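Local atomic coordinates of single domain haemoglobin (Campylobacter jejuni, PDB entry 2WY4), a protein that binds heme and, as a member of the globin family, probably carries oxygen or takes part in detoxifying nitric oxide. Residues N25-I30 / P95-C100; N72-V77 / I131-K136. One frame throughout, in Å; residues are numbered along the deposited sequence.

The two contacts illustrate how pairs of packed helices frame the heme of a globin on its distal and proximal sides. Contact 1 lies on the distal side, where helix 4-34 meets helix 94-109 and Y28 reaches the cyanide. Contact 2 joins helix 74-86, which carries the axial ligand H84, to helix 113-139 on the proximal side. The contact centres are 21 Å apart, on opposite sides of the centre of the chain, yet the nearest atoms of contact 1 and contact 2 are about 6 Å apart, with no touch. The side chains of V97 in contact 1 and V77 in contact 2 each lie about 7 Å from that of H84, and V77 is also about 7 Å from the heme.

Contact 1. Residues N25-I30 / P95-C100; sequences NEFYKI and PIVGAC. With CYN (cyanide ion), chain C; HEM (protoporphyrin IX containing Fe), chain B.
The F27 ring meets helix segment 95-100 with its edge. Its CE1 lies 3.4 Å from the carbonyl O of V97, which sits in the plane of the ring, and the neighbouring CD1 is directed at the carbonyl carbon and CB of C100. At the opposite edge, CD2 stands over the centre of one face of Y28, 3.7 Å above its plane, so F27 lies between the tyrosine and helix 94-109, edge-on to both. The Y28 ring presents its own edge to the cyanide: OH donates a hydrogen bond to CYN N at 2.5 Å, and a second hydrogen bond joins this OH to Q52 NE2. These bonds tie the hydroxyl between the ligand and helix 51-65.

At the far end of the F27 ring, CZ rests 3.8 Å from V97 CG1. The valine is shared between two neighbours, because its other branch, CG2, turns to the heme and approaches the methyl CMC at 3.4 Å. I30 completes the interface one turn further on: with CG2 anti to the backbone N, this branch lies 3.8 Å from C100 SG. All four residues touching across the contact are buried, and no hydrogen bond links the two segments.

The axes of the two segments approach to 9.7 Å, with N-to-C directions 121° apart; the small C100 side chain is consistent with C100 CA lying 5.7 Å from F27 CA. Such a crossing is the B/G helix contact of the globin fold, here built beside a distal pocket in which a tyrosine bonds the heme-bound ligand and a glutamine bonds the tyrosine.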
loop_
_atom_site.group_PDB
_atom_site.type_symbol
_atom_site.label_atom_id
_atom_site.label_comp_id
_atom_site.label_asym_id
_atom_site.label_seq_id
_atom_site.Cartn_x
_atom_site.Cartn_y
_atom_site.Cartn_z
ATOM N N ASN A 25 -0.344 -10.702 -2.185
ATOM C CA ASN A 25 -0.427 -11.591 -3.333
ATOM C C ASN A 25 -1.735 -11.329 -4.076
ATOM O O ASN A 25 -1.743 -11.241 -5.287
ATOM C CB ASN A 25 -0.373 -13.051 -2.913
ATOM C CG ASN A 25 0.995 -13.537 -2.685
ATOM O OD1 ASN A 25 1.967 -12.967 -3.170
ATOM N ND2 ASN A 25 1.077 -14.626 -1.947
ATOM N N GLU A 26 -2.835 -11.193 -3.339
ATOM C CA GLU A 26 -4.147 -10.911 -3.939
ATOM C C GLU A 26 -4.168 -9.531 -4.607
ATOM O O GLU A 26 -4.647 -9.396 -5.721
ATOM C CB GLU A 26 -5.255 -11.085 -2.894
ATOM C CG GLU A 26 -6.665 -10.792 -3.413
ATOM C CD GLU A 26 -7.236 -11.886 -4.271
ATOM O OE1 GLU A 26 -6.630 -12.956 -4.378
ATOM O OE2 GLU A 26 -8.347 -11.676 -4.815
ATOM N N PHE A 27 -3.579 -8.537 -3.960
ATOM C CA PHE A 27 -3.456 -7.210 -4.545
ATOM C C PHE A 27 -2.738 -7.267 -5.897
ATOM O O PHE A 27 -3.245 -6.697 -6.875
ATOM C CB PHE A 27 -2.692 -6.289 -3.595
ATOM C CG PHE A 27 -2.174 -5.026 -4.213
ATOM C CD1 PHE A 27 -2.984 -3.918 -4.366
ATOM C CD2 PHE A 27 -0.860 -4.939 -4.615
ATOM C CE1 PHE A 27 -2.482 -2.805 -4.885
ATOM C CE2 PHE A 27 -0.351 -3.812 -5.127
ATOM C CZ PHE A 27 -1.194 -2.736 -5.314
ATOM N N TYR A 28 -1.576 -7.933 -5.994
ATOM C CA TYR A 28 -0.886 -7.968 -7.269
ATOM C C TYR A 28 -1.638 -8.763 -8.326
ATOM O O TYR A 28 -1.581 -8.423 -9.486
ATOM C CB TYR A 28 0.555 -8.514 -7.127
ATOM C CG TYR A 28 1.473 -7.501 -6.446
ATOM C CD1 TYR A 28 1.746 -6.299 -7.049
ATOM C CD2 TYR A 28 2.041 -7.747 -5.210
ATOM C CE1 TYR A 28 2.526 -5.361 -6.465
ATOM C CE2 TYR A 28 2.850 -6.800 -4.622
ATOM C CZ TYR A 28 3.072 -5.594 -5.235
ATOM O OH TYR A 28 3.866 -4.649 -4.614
ATOM N N LYS A 29 -2.322 -9.828 -7.926
ATOM C CA LYS A 29 -3.183 -10.565 -8.863
ATOM C C LYS A 29 -4.235 -9.627 -9.478
ATOM O O LYS A 29 -4.411 -9.557 -10.705
ATOM C CB LYS A 29 -3.871 -11.730 -8.157
ATOM C CG LYS A 29 -4.785 -12.574 -9.043
ATOM C CD LYS A 29 -5.490 -13.674 -8.245
ATOM C CE LYS A 29 -6.615 -14.333 -9.048
ATOM N NZ LYS A 29 -7.032 -15.681 -8.525
ATOM N N ILE A 30 -4.928 -8.900 -8.621
ATOM C CA ILE A 30 -5.973 -7.969 -9.078
ATOM C C ILE A 30 -5.370 -6.879 -9.956
ATOM O O ILE A 30 -5.855 -6.610 -11.041
ATOM C CB ILE A 30 -6.712 -7.356 -7.885
ATOM C CG1 ILE A 30 -7.586 -8.395 -7.186
ATOM C CG2 ILE A 30 -7.557 -6.175 -8.346
ATOM C CD1 ILE A 30 -7.976 -8.032 -5.793
ATOM N N PRO A 95 -4.609 6.105 -7.206
ATOM C CA PRO A 95 -5.982 5.601 -7.163
ATOM C C PRO A 95 -6.138 4.143 -7.701
ATOM O O PRO A 95 -7.085 3.421 -7.323
ATOM C CB PRO A 95 -6.747 6.612 -8.033
ATOM C CG PRO A 95 -5.940 7.827 -7.991
ATOM C CD PRO A 95 -4.524 7.340 -8.004
ATOM N N ILE A 96 -5.252 3.721 -8.600
ATOM C CA ILE A 96 -5.287 2.354 -9.101
ATOM C C ILE A 96 -4.910 1.405 -7.978
ATOM O O ILE A 96 -5.574 0.426 -7.699
ATOM C CB ILE A 96 -4.335 2.193 -10.304
ATOM C CG1 ILE A 96 -4.872 2.991 -11.489
ATOM C CG2 ILE A 96 -4.202 0.764 -10.658
ATOM C CD1 ILE A 96 -3.902 3.066 -12.668
ATOM N N VAL A 97 -3.788 1.696 -7.336
ATOM C CA VAL A 97 -3.350 0.904 -6.194
ATOM C C VAL A 97 -4.415 0.864 -5.107
ATOM O O VAL A 97 -4.685 -0.190 -4.534
ATOM C CB VAL A 97 -1.953 1.391 -5.669
ATOM C CG1 VAL A 97 -1.657 0.844 -4.288
ATOM C CG2 VAL A 97 -0.885 0.988 -6.673
ATOM N N GLY A 98 -5.041 2.007 -4.817
ATOM C CA GLY A 98 -6.051 2.012 -3.776
ATOM C C GLY A 98 -7.244 1.122 -4.127
ATOM O O GLY A 98 -7.766 0.418 -3.279
ATOM N N ALA A 99 -7.699 1.198 -5.369
ATOM C CA ALA A 99 -8.829 0.385 -5.769
ATOM C C ALA A 99 -8.490 -1.107 -5.650
ATOM O O ALA A 99 -9.284 -1.891 -5.129
ATOM C CB ALA A 99 -9.265 0.739 -7.179
ATOM N N CYS A 100 -7.281 -1.481 -6.069
ATOM C CA CYS A 100 -6.907 -2.881 -6.043
ATOM C C CYS A 100 -6.647 -3.352 -4.605
ATOM O O CYS A 100 -7.003 -4.461 -4.244
ATOM C CB CYS A 100 -5.660 -3.109 -6.880
ATOM S SG CYS A 100 -5.914 -2.783 -8.633
HETATM C C CYN C . 4.221 -1.099 -4.845
HETATM N N CYN C . 3.760 -2.146 -4.884
HETATM C CHA HEM B . 8.118 -0.903 -5.027
HETATM C CHB HEM B . 5.304 0.331 -1.326
HETATM C CHC HEM B . 2.303 2.528 -4.390
HETATM C CHD HEM B . 4.803 0.714 -8.135
HETATM C C1A HEM B . 7.681 -0.698 -3.773
HETATM C C2A HEM B . 8.318 -1.113 -2.560
HETATM C C3A HEM B . 7.537 -0.791 -1.512
HETATM C C4A HEM B . 6.361 -0.158 -2.078
HETATM C CMA HEM B . 7.843 -1.031 -0.026
HETATM C CAA HEM B . 9.701 -1.808 -2.496
HETATM C CBA HEM B . 10.817 -0.891 -3.002
HETATM C CGA HEM B . 11.568 -0.090 -1.989
HETATM O O1A HEM B . 11.483 -0.389 -0.769
HETATM O O2A HEM B . 12.327 0.843 -2.435
HETATM C C1B HEM B . 4.231 1.006 -1.843
HETATM C C2B HEM B . 3.179 1.576 -1.080
HETATM C C3B HEM B . 2.345 2.193 -1.934
HETATM C C4B HEM B . 2.850 2.025 -3.252
HETATM C CMB HEM B . 3.011 1.420 0.426
HETATM C CAB HEM B . 1.025 2.927 -1.661
HETATM C CBB HEM B . 0.893 3.777 -0.658
HETATM C C1C HEM B . 2.717 2.294 -5.680
HETATM C C2C HEM B . 2.163 2.774 -6.897
HETATM C C3C HEM B . 2.850 2.249 -7.889
HETATM C C4C HEM B . 3.865 1.373 -7.361
HETATM C CMC HEM B . 1.013 3.790 -6.987
HETATM C CAC HEM B . 2.602 2.492 -9.368
HETATM C CBC HEM B . 2.303 1.453 -10.159
HETATM C C1D HEM B . 5.931 0.121 -7.604
HETATM C C2D HEM B . 6.902 -0.513 -8.410
HETATM C C3D HEM B . 7.953 -1.023 -7.490
HETATM C C4D HEM B . 7.506 -0.624 -6.196
HETATM C CMD HEM B . 6.881 -0.629 -9.918
HETATM C CAD HEM B . 9.207 -1.811 -7.824
HETATM C CBD HEM B . 8.977 -3.268 -7.431
HETATM C CGD HEM B . 9.994 -4.219 -7.985
HETATM O O1D HEM B . 9.574 -5.264 -8.494
HETATM O O2D HEM B . 11.210 -3.907 -7.868
HETATM N NA HEM B . 6.467 -0.116 -3.470
HETATM N NB HEM B . 4.022 1.303 -3.165
HETATM N NC HEM B . 3.764 1.437 -5.988
HETATM N ND HEM B . 6.294 0.039 -6.279
HETATM FE FE HEM B . 5.152 0.676 -4.722
#

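Contact 2. Residues N72-V77 / I131-K136; sequences NMRSFV and IDIEKK
Apolar contact centres on I133, whose CD1 meets V77 CG1 at 3.7 Å. The isoleucine reaches across by an extended outer chain (chi2 173°), while the valine offers the branch anti to its backbone N. Both CB atoms are directed at the opposite segment, and I133 also extends its contact along helix 74-86 to D78 and A81.

A second kind of contact sets a charged group against hydrocarbon. The guanidinium of R74 lays one face against I133 CD1, and NH1 stands 3.6 Å from I133 CG1. The arginine chain is straight through its first two torsions and then bends at chi3 (-78°), and the further turn at chi4 sets the guanidinium plane against the isoleucine. Its polar partner is E71, joined to NE by a salt bridge, so that I133 packs against a guanidinium already anchored on its own side.

In globin terms this is the start of the F helix packed on the H helix, on the proximal side of the heme.

Hydrogen bonds stay within each segment or lead to other parts of the chain. M73, the N-cap of helix 74-86, accepts V77 N through its carbonyl O at 2.9 Å. From the other helix, E134 OE2 is hydrogen-bonded to ND1 of the iron ligand H84, while its OE1 is hydrogen-bonded to Y94 OH, an arrangement that probably helps to orient the imidazole; such a His-Glu-Tyr network is familiar from flavohaemoglobins.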
loop_
_atom_site.group_PDB
_atom_site.type_symbol
_atom_site.label_atom_id
_atom_site.label_comp_id
_atom_site.label_asym_id
_atom_site.label_seq_id
_atom_site.Cartn_x
_atom_site.Cartn_y
_atom_site.Cartn_z
ATOM N N ASN A 72 6.313 9.766 11.272
ATOM C CA ASN A 72 7.163 8.762 11.928
ATOM C C ASN A 72 7.516 7.621 11.042
ATOM O O ASN A 72 8.118 6.656 11.508
ATOM C CB ASN A 72 6.546 8.234 13.208
ATOM C CG ASN A 72 6.606 9.245 14.318
ATOM O OD1 ASN A 72 7.418 10.179 14.258
ATOM N ND2 ASN A 72 5.731 9.092 15.332
ATOM N N MET A 73 7.155 7.700 9.757
ATOM C CA MET A 73 7.684 6.749 8.789
ATOM C C MET A 73 8.403 7.463 7.660
ATOM O O MET A 73 8.704 6.851 6.643
ATOM C CB MET A 73 6.650 5.779 8.246
ATOM C CG MET A 73 5.604 6.401 7.380
ATOM S SD MET A 73 4.453 5.131 6.796
ATOM C CE MET A 73 3.445 6.008 5.641
ATOM N N ARG A 74 8.755 8.732 7.871
ATOM C CA ARG A 74 9.407 9.500 6.822
ATOM C C ARG A 74 10.716 8.857 6.317
ATOM O O ARG A 74 10.974 8.775 5.100
ATOM C CB ARG A 74 9.646 10.941 7.259
ATOM C CG ARG A 74 10.301 11.804 6.173
ATOM C CD ARG A 74 10.351 13.268 6.519
ATOM N NE ARG A 74 9.040 13.850 6.307
ATOM C CZ ARG A 74 8.584 14.254 5.129
ATOM N NH1 ARG A 74 9.338 14.147 4.041
ATOM N NH2 ARG A 74 7.363 14.748 5.054
ATOM N N SER A 75 11.596 8.472 7.240
ATOM C CA SER A 75 12.872 7.899 6.785
ATOM C C SER A 75 12.659 6.604 5.985
ATOM O O SER A 75 13.470 6.269 5.136
ATOM C CB SER A 75 13.870 7.654 7.920
ATOM O OG SER A 75 13.389 6.667 8.804
ATOM N N PHE A 76 11.532 5.925 6.196
ATOM C CA PHE A 76 11.218 4.714 5.449
ATOM C C PHE A 76 10.708 5.098 4.051
ATOM O O PHE A 76 11.181 4.636 3.025
ATOM C CB PHE A 76 10.152 3.867 6.170
ATOM C CG PHE A 76 9.682 2.687 5.369
ATOM C CD1 PHE A 76 10.488 1.606 5.199
ATOM C CD2 PHE A 76 8.434 2.691 4.758
ATOM C CE1 PHE A 76 10.094 0.549 4.445
ATOM C CE2 PHE A 76 8.033 1.605 4.021
ATOM C CZ PHE A 76 8.863 0.543 3.850
ATOM N N VAL A 77 9.722 5.971 4.031
ATOM C CA VAL A 77 9.084 6.325 2.780
ATOM C C VAL A 77 10.035 7.025 1.825
ATOM O O VAL A 77 9.981 6.805 0.615
ATOM C CB VAL A 77 7.825 7.164 3.027
ATOM C CG1 VAL A 77 7.254 7.733 1.721
ATOM C CG2 VAL A 77 6.785 6.326 3.717
ATOM N N ILE A 131 2.828 10.468 -2.224
ATOM C CA ILE A 131 2.734 11.384 -3.370
ATOM C C ILE A 131 3.504 12.674 -3.128
ATOM O O ILE A 131 4.227 13.155 -4.008
ATOM C CB ILE A 131 1.249 11.705 -3.676
ATOM C CG1 ILE A 131 0.532 10.483 -4.275
ATOM C CG2 ILE A 131 1.120 12.864 -4.664
ATOM C CD1 ILE A 131 -1.002 10.581 -4.238
ATOM N N ASP A 132 3.342 13.240 -1.943
ATOM C CA ASP A 132 3.974 14.536 -1.659
ATOM C C ASP A 132 5.492 14.443 -1.635
ATOM O O ASP A 132 6.200 15.335 -2.136
ATOM C CB ASP A 132 3.463 15.163 -0.350
ATOM C CG ASP A 132 2.004 15.658 -0.437
ATOM O OD1 ASP A 132 1.423 15.738 -1.548
ATOM O OD2 ASP A 132 1.346 15.942 0.581
ATOM N N ILE A 133 6.015 13.359 -1.073
ATOM C CA ILE A 133 7.458 13.147 -1.041
ATOM C C ILE A 133 7.994 12.928 -2.467
ATOM O O ILE A 133 9.020 13.510 -2.855
ATOM C CB ILE A 133 7.816 11.947 -0.106
ATOM C CG1 ILE A 133 7.698 12.378 1.349
ATOM C CG2 ILE A 133 9.201 11.389 -0.360
ATOM C CD1 ILE A 133 7.850 11.286 2.354
ATOM N N GLU A 134 7.275 12.116 -3.243
ATOM C CA GLU A 134 7.645 11.834 -4.606
ATOM C C GLU A 134 7.543 13.076 -5.506
ATOM O O GLU A 134 8.386 13.294 -6.370
ATOM C CB GLU A 134 6.836 10.633 -5.118
ATOM C CG GLU A 134 7.343 9.350 -4.443
ATOM C CD GLU A 134 6.395 8.166 -4.496
ATOM O OE1 GLU A 134 5.479 8.151 -5.354
ATOM O OE2 GLU A 134 6.589 7.217 -3.697
ATOM N N LYS A 135 6.526 13.894 -5.281
ATOM C CA LYS A 135 6.374 15.127 -6.054
ATOM C C LYS A 135 7.614 15.977 -5.895
ATOM O O LYS A 135 8.122 16.531 -6.878
ATOM C CB LYS A 135 5.127 15.893 -5.612
ATOM C CG LYS A 135 3.877 15.536 -6.365
ATOM C CD LYS A 135 2.682 16.349 -5.863
ATOM C CE LYS A 135 2.849 17.831 -6.134
ATOM N NZ LYS A 135 1.596 18.603 -5.820
ATOM N N LYS A 136 8.104 16.096 -4.661
ATOM C CA LYS A 136 9.331 16.840 -4.408
ATOM C C LYS A 136 10.482 16.232 -5.174
ATOM O O LYS A 136 11.295 16.954 -5.744
ATOM C CB LYS A 136 9.675 16.887 -2.919
ATOM C CG LYS A 136 8.870 17.892 -2.139
ATOM C CD LYS A 136 9.501 18.167 -0.779
ATOM C CE LYS A 136 8.490 18.733 0.215
ATOM N NZ LYS A 136 7.879 20.029 -0.206
#